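Local atomic coordinates of LP04448p (Drosophila melanogaster, PDB entry 2QK2), a protein that probably binds tubulin through its TOG domains and helps track growing microtubule plus ends, as do other members of the XMAP215 family. Residues S130-Q135 / K171-L176; L200-K205 / E232-K237. One frame throughout, in Å; residues are numbered along the deposited sequence.

From the N terminus, interaction 1 comes first: helix 131-141 meets helix 171-185 and closes a loop of 35 residues that includes helix 147-161. The chain then passes from helix 171-185 into helix 190-207, where interaction 2 opens. It closes a shorter loop of 26 residues, bringing the end of helix 221-233 and the tail after it back onto helix 190-207. The two contacts are thus in series, neither nested nor crossed. Their centres lie about 17 Å apart, yet they touch where Leu174 CD1 packs on Leu203 CD2 at 3.7 Å, so successive helices of the all-helical array are joined in sequence.

Interaction 1 (S130-Q135 / K171-L176); sequences SLEAQQ and KKLLKL
Leu173 is the first residue of 171-176 to meet the other helix, and it has the largest share of the buried surface. Its CG stands anti to the backbone N (chi1 -175°), which sends both methyl groups across the gap. CD2 rests against the first turn of helix 131-141, 3.8 Å from Glu132 N; this turn is N-capped by Ser130, whose OG accepts from Ala133 N. Glu132, bent at chi2, brings OE1 to 3.7 Å from the same Leu173 CD2. The other methyl, Leu173 CD1, packs against the flat face of the Gln135 amide and lies 3.8 Å from Gln135 CB. That amide is held in place from its own helix: Gln135 NE2 donates to a lone pair of Glu132 O at 2.9 Å, with that oxygen only 8° out of the plane of the amide. The bond fixes the rotation of the group and presents its face to Leu173. One turn on, Leu176 reaches the far end of the amide, its CD2 lying 3.5 Å from Gln135 OE1, with the two side chains crossing at about a right angle; Leu176 also packs on Val139. An alanine here in place of Gln135, which lacks the amide and its bond to Glu132 O but keeps CB, would probably leave Leu173 CD1 less well covered and loosen the packing against Leu176. The helix axes approach to 11.0 Å at 59°, and such packing between helices two apart in sequence is characteristic of the layered alpha-solenoid built by HEAT repeats in TOG domains.

Interaction 2 (L200-K205 / E232-K237); sequences LGTLIK and EKAEIK
Lys205 NZ is gripped by two hydrogen bonds, one to Ala234 O at 2.9 Å and one to Gln231 O. The ammonium lies in the carbonyl plane of Ala234, with a C=O...N angle of 152°, and Glu232 O is 3.5 Å from Lys205 NZ. All three carbonyls belong to the end of helix 221-233 or the residue just after it, where the helix dipole would probably favour a positive charge. To get there the lysine bends at chi2 and again at chi4, and its chi1 of -125° lies well off a staggered position. The bent chain passes over Ala234, whose CB is 3.7 Å from Lys205 CG. On the other flank of that methyl comes Thr202, with OG1 at 3.8 Å from Ala234 CB; this hydroxyl is hydrogen-bonded to Glu198 O in its own helix. Here, at the last helix of a HEAT-repeat array, the chain leaves helical geometry at Ala234 and runs on as an irregular tail across helix 190-207. Two residues on, Ile236 packs against the same helix, its CD1 4.1 Å from Lys205 CB and 4.2 Å from Thr202 CG2. Thr202 also touches Ala158 and Leu161 of helix 147-161. Beyond the isoleucine, Lys237 curls back so that its NZ donates to Glu235 O at 3.1 Å, while its backbone bonds to Thr162 in the loop after helix 147-161.

Interaction 1 (S130-Q135 / K171-L176)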
# COMPACT_ATOMS: atom_id res chain seq x y z
N SER A 130 -9.08 4.94 2.73
CA SER A 130 -8.81 6.28 2.20
C SER A 130 -7.67 6.96 2.93
O SER A 130 -7.27 6.53 4.02
CB SER A 130 -10.06 7.16 2.33
OG SER A 130 -10.32 7.44 3.70
N LEU A 131 -7.14 8.03 2.34
CA LEU A 131 -6.04 8.76 2.98
C LEU A 131 -6.55 9.39 4.27
O LEU A 131 -5.82 9.46 5.26
CB LEU A 131 -5.49 9.86 2.05
CG LEU A 131 -4.75 9.46 0.77
CD1 LEU A 131 -4.34 10.72 0.02
CD2 LEU A 131 -3.53 8.61 1.10
N GLU A 132 -7.80 9.84 4.27
CA GLU A 132 -8.38 10.45 5.46
C GLU A 132 -8.34 9.44 6.61
O GLU A 132 -7.92 9.77 7.72
CB GLU A 132 -9.83 10.87 5.17
CG GLU A 132 -10.59 11.49 6.35
CD GLU A 132 -9.96 12.79 6.86
OE1 GLU A 132 -9.68 13.70 6.05
OE2 GLU A 132 -9.76 12.91 8.09
N ALA A 133 -8.75 8.21 6.33
CA ALA A 133 -8.76 7.16 7.35
C ALA A 133 -7.37 6.72 7.80
O ALA A 133 -7.16 6.37 8.96
CB ALA A 133 -9.55 5.96 6.85
N GLN A 134 -6.41 6.74 6.88
CA GLN A 134 -5.05 6.30 7.19
C GLN A 134 -4.02 7.41 7.42
O GLN A 134 -2.83 7.12 7.56
CB GLN A 134 -4.54 5.40 6.06
CG GLN A 134 -5.45 4.24 5.71
CD GLN A 134 -5.78 3.39 6.93
OE1 GLN A 134 -4.90 3.08 7.73
NE2 GLN A 134 -7.04 3.01 7.07
N GLN A 135 -4.46 8.66 7.47
CA GLN A 135 -3.52 9.77 7.63
C GLN A 135 -2.51 9.67 8.78
O GLN A 135 -1.33 9.98 8.59
CB GLN A 135 -4.27 11.10 7.73
CG GLN A 135 -5.33 11.15 8.82
CD GLN A 135 -6.01 12.49 8.87
OE1 GLN A 135 -5.46 13.47 9.38
NE2 GLN A 135 -7.22 12.56 8.32
N LYS A 171 -9.22 20.68 3.28
CA LYS A 171 -8.12 21.60 3.51
C LYS A 171 -7.12 21.08 4.54
O LYS A 171 -5.91 21.08 4.29
CB LYS A 171 -8.67 22.96 3.96
CG LYS A 171 -7.62 24.05 4.08
CD LYS A 171 -8.27 25.38 4.45
CE LYS A 171 -7.23 26.49 4.56
NZ LYS A 171 -7.87 27.78 4.94
N LYS A 172 -7.61 20.63 5.69
CA LYS A 172 -6.71 20.12 6.73
C LYS A 172 -5.80 18.99 6.25
O LYS A 172 -4.59 19.04 6.46
CB LYS A 172 -7.50 19.64 7.94
CG LYS A 172 -7.65 20.68 9.04
CD LYS A 172 -8.05 20.04 10.35
CE LYS A 172 -8.11 21.06 11.48
NZ LYS A 172 -8.38 20.41 12.81
N LEU A 173 -6.39 17.98 5.60
CA LEU A 173 -5.60 16.84 5.12
C LEU A 173 -4.58 17.27 4.07
O LEU A 173 -3.44 16.80 4.07
CB LEU A 173 -6.52 15.77 4.54
CG LEU A 173 -5.86 14.46 4.10
CD1 LEU A 173 -5.05 13.87 5.26
CD2 LEU A 173 -6.92 13.47 3.65
N LEU A 174 -5.00 18.17 3.18
CA LEU A 174 -4.12 18.67 2.14
C LEU A 174 -2.91 19.34 2.78
O LEU A 174 -1.77 19.09 2.39
CB LEU A 174 -4.85 19.67 1.24
CG LEU A 174 -3.97 20.28 0.13
CD1 LEU A 174 -3.57 19.16 -0.82
CD2 LEU A 174 -4.72 21.38 -0.62
N LYS A 175 -3.16 20.20 3.76
CA LYS A 175 -2.07 20.90 4.44
C LYS A 175 -1.16 19.93 5.19
O LYS A 175 0.06 20.05 5.13
CB LYS A 175 -2.64 21.94 5.40
CG LYS A 175 -3.40 23.06 4.69
CD LYS A 175 -4.31 23.83 5.64
CE LYS A 175 -3.53 24.67 6.63
NZ LYS A 175 -2.89 25.83 5.95
N LEU A 176 -1.75 18.97 5.90
CA LEU A 176 -0.98 17.99 6.66
C LEU A 176 -0.08 17.16 5.74
O LEU A 176 1.09 16.94 6.03
CB LEU A 176 -1.92 17.07 7.43
CG LEU A 176 -1.26 15.93 8.22
CD1 LEU A 176 -0.40 16.51 9.34
CD2 LEU A 176 -2.33 15.01 8.79

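Interaction 2 (L200-K205 / E232-K237)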
# COMPACT_ATOMS: atom_id res chain seq x y z
N LEU A 200 4.40 15.01 -4.29
CA LEU A 200 3.96 16.40 -4.34
C LEU A 200 3.45 16.76 -5.74
O LEU A 200 2.42 17.42 -5.88
CB LEU A 200 5.12 17.33 -3.96
CG LEU A 200 5.20 17.98 -2.57
CD1 LEU A 200 4.04 17.56 -1.68
CD2 LEU A 200 6.53 17.63 -1.96
N GLY A 201 4.17 16.32 -6.76
CA GLY A 201 3.75 16.61 -8.12
C GLY A 201 2.42 15.95 -8.45
O GLY A 201 1.57 16.53 -9.13
N THR A 202 2.23 14.73 -7.95
CA THR A 202 0.99 14.02 -8.21
C THR A 202 -0.14 14.75 -7.48
O THR A 202 -1.25 14.87 -8.00
CB THR A 202 1.08 12.56 -7.73
OG1 THR A 202 2.23 11.94 -8.33
CG2 THR A 202 -0.16 11.78 -8.13
N LEU A 203 0.16 15.24 -6.28
CA LEU A 203 -0.83 15.97 -5.50
C LEU A 203 -1.32 17.21 -6.25
O LEU A 203 -2.50 17.53 -6.21
CB LEU A 203 -0.25 16.38 -4.15
CG LEU A 203 -1.21 17.14 -3.23
CD1 LEU A 203 -2.40 16.25 -2.88
CD2 LEU A 203 -0.48 17.58 -1.96
N ILE A 204 -0.40 17.91 -6.91
CA ILE A 204 -0.76 19.10 -7.67
C ILE A 204 -1.59 18.70 -8.88
O ILE A 204 -2.57 19.36 -9.24
CB ILE A 204 0.50 19.88 -8.16
CG1 ILE A 204 1.33 20.35 -6.96
CG2 ILE A 204 0.07 21.08 -8.99
CD1 ILE A 204 2.59 21.10 -7.36
N LYS A 205 -1.18 17.61 -9.53
CA LYS A 205 -1.90 17.08 -10.68
C LYS A 205 -3.36 16.83 -10.33
O LYS A 205 -4.26 17.13 -11.10
CB LYS A 205 -1.26 15.77 -11.14
CG LYS A 205 -0.86 15.74 -12.60
CD LYS A 205 -2.05 15.87 -13.53
CE LYS A 205 -1.60 16.28 -14.93
NZ LYS A 205 -0.43 15.48 -15.44
N GLU A 232 4.04 16.79 -14.34
CA GLU A 232 3.79 16.58 -15.76
C GLU A 232 3.56 15.12 -16.11
O GLU A 232 2.66 14.81 -16.89
CB GLU A 232 4.96 17.09 -16.61
CG GLU A 232 5.15 18.59 -16.61
CD GLU A 232 5.81 19.08 -17.89
OE1 GLU A 232 6.79 18.45 -18.34
OE2 GLU A 232 5.33 20.09 -18.45
N LYS A 233 4.37 14.25 -15.54
CA LYS A 233 4.28 12.82 -15.80
C LYS A 233 3.19 12.08 -15.03
O LYS A 233 2.79 10.99 -15.42
CB LYS A 233 5.64 12.17 -15.53
CG LYS A 233 6.76 12.82 -16.32
CD LYS A 233 8.08 12.12 -16.09
CE LYS A 233 9.18 12.75 -16.93
NZ LYS A 233 10.47 12.03 -16.78
N ALA A 234 2.71 12.67 -13.95
CA ALA A 234 1.66 12.04 -13.15
C ALA A 234 0.39 11.85 -13.97
O ALA A 234 -0.01 12.73 -14.73
CB ALA A 234 1.36 12.89 -11.92
N GLU A 235 -0.24 10.68 -13.81
CA GLU A 235 -1.48 10.37 -14.52
C GLU A 235 -2.59 10.05 -13.52
O GLU A 235 -2.53 9.03 -12.84
CB GLU A 235 -1.29 9.15 -15.43
CG GLU A 235 -0.23 9.32 -16.50
CD GLU A 235 -0.16 8.11 -17.42
OE1 GLU A 235 0.07 6.99 -16.92
OE2 GLU A 235 -0.33 8.29 -18.65
N ILE A 236 -3.59 10.92 -13.43
CA ILE A 236 -4.70 10.70 -12.52
C ILE A 236 -5.66 9.73 -13.19
O ILE A 236 -6.37 10.08 -14.13
CB ILE A 236 -5.43 12.00 -12.18
CG1 ILE A 236 -4.44 13.01 -11.59
CG2 ILE A 236 -6.56 11.72 -11.20
CD1 ILE A 236 -3.65 12.49 -10.40
N LYS A 237 -5.67 8.50 -12.69
CA LYS A 237 -6.50 7.44 -13.24
C LYS A 237 -7.98 7.47 -12.86
O LYS A 237 -8.74 6.64 -13.34
CB LYS A 237 -5.89 6.09 -12.86
CG LYS A 237 -4.45 5.96 -13.31
CD LYS A 237 -3.71 4.89 -12.52
CE LYS A 237 -2.26 4.78 -12.99
NZ LYS A 237 -1.53 6.08 -12.95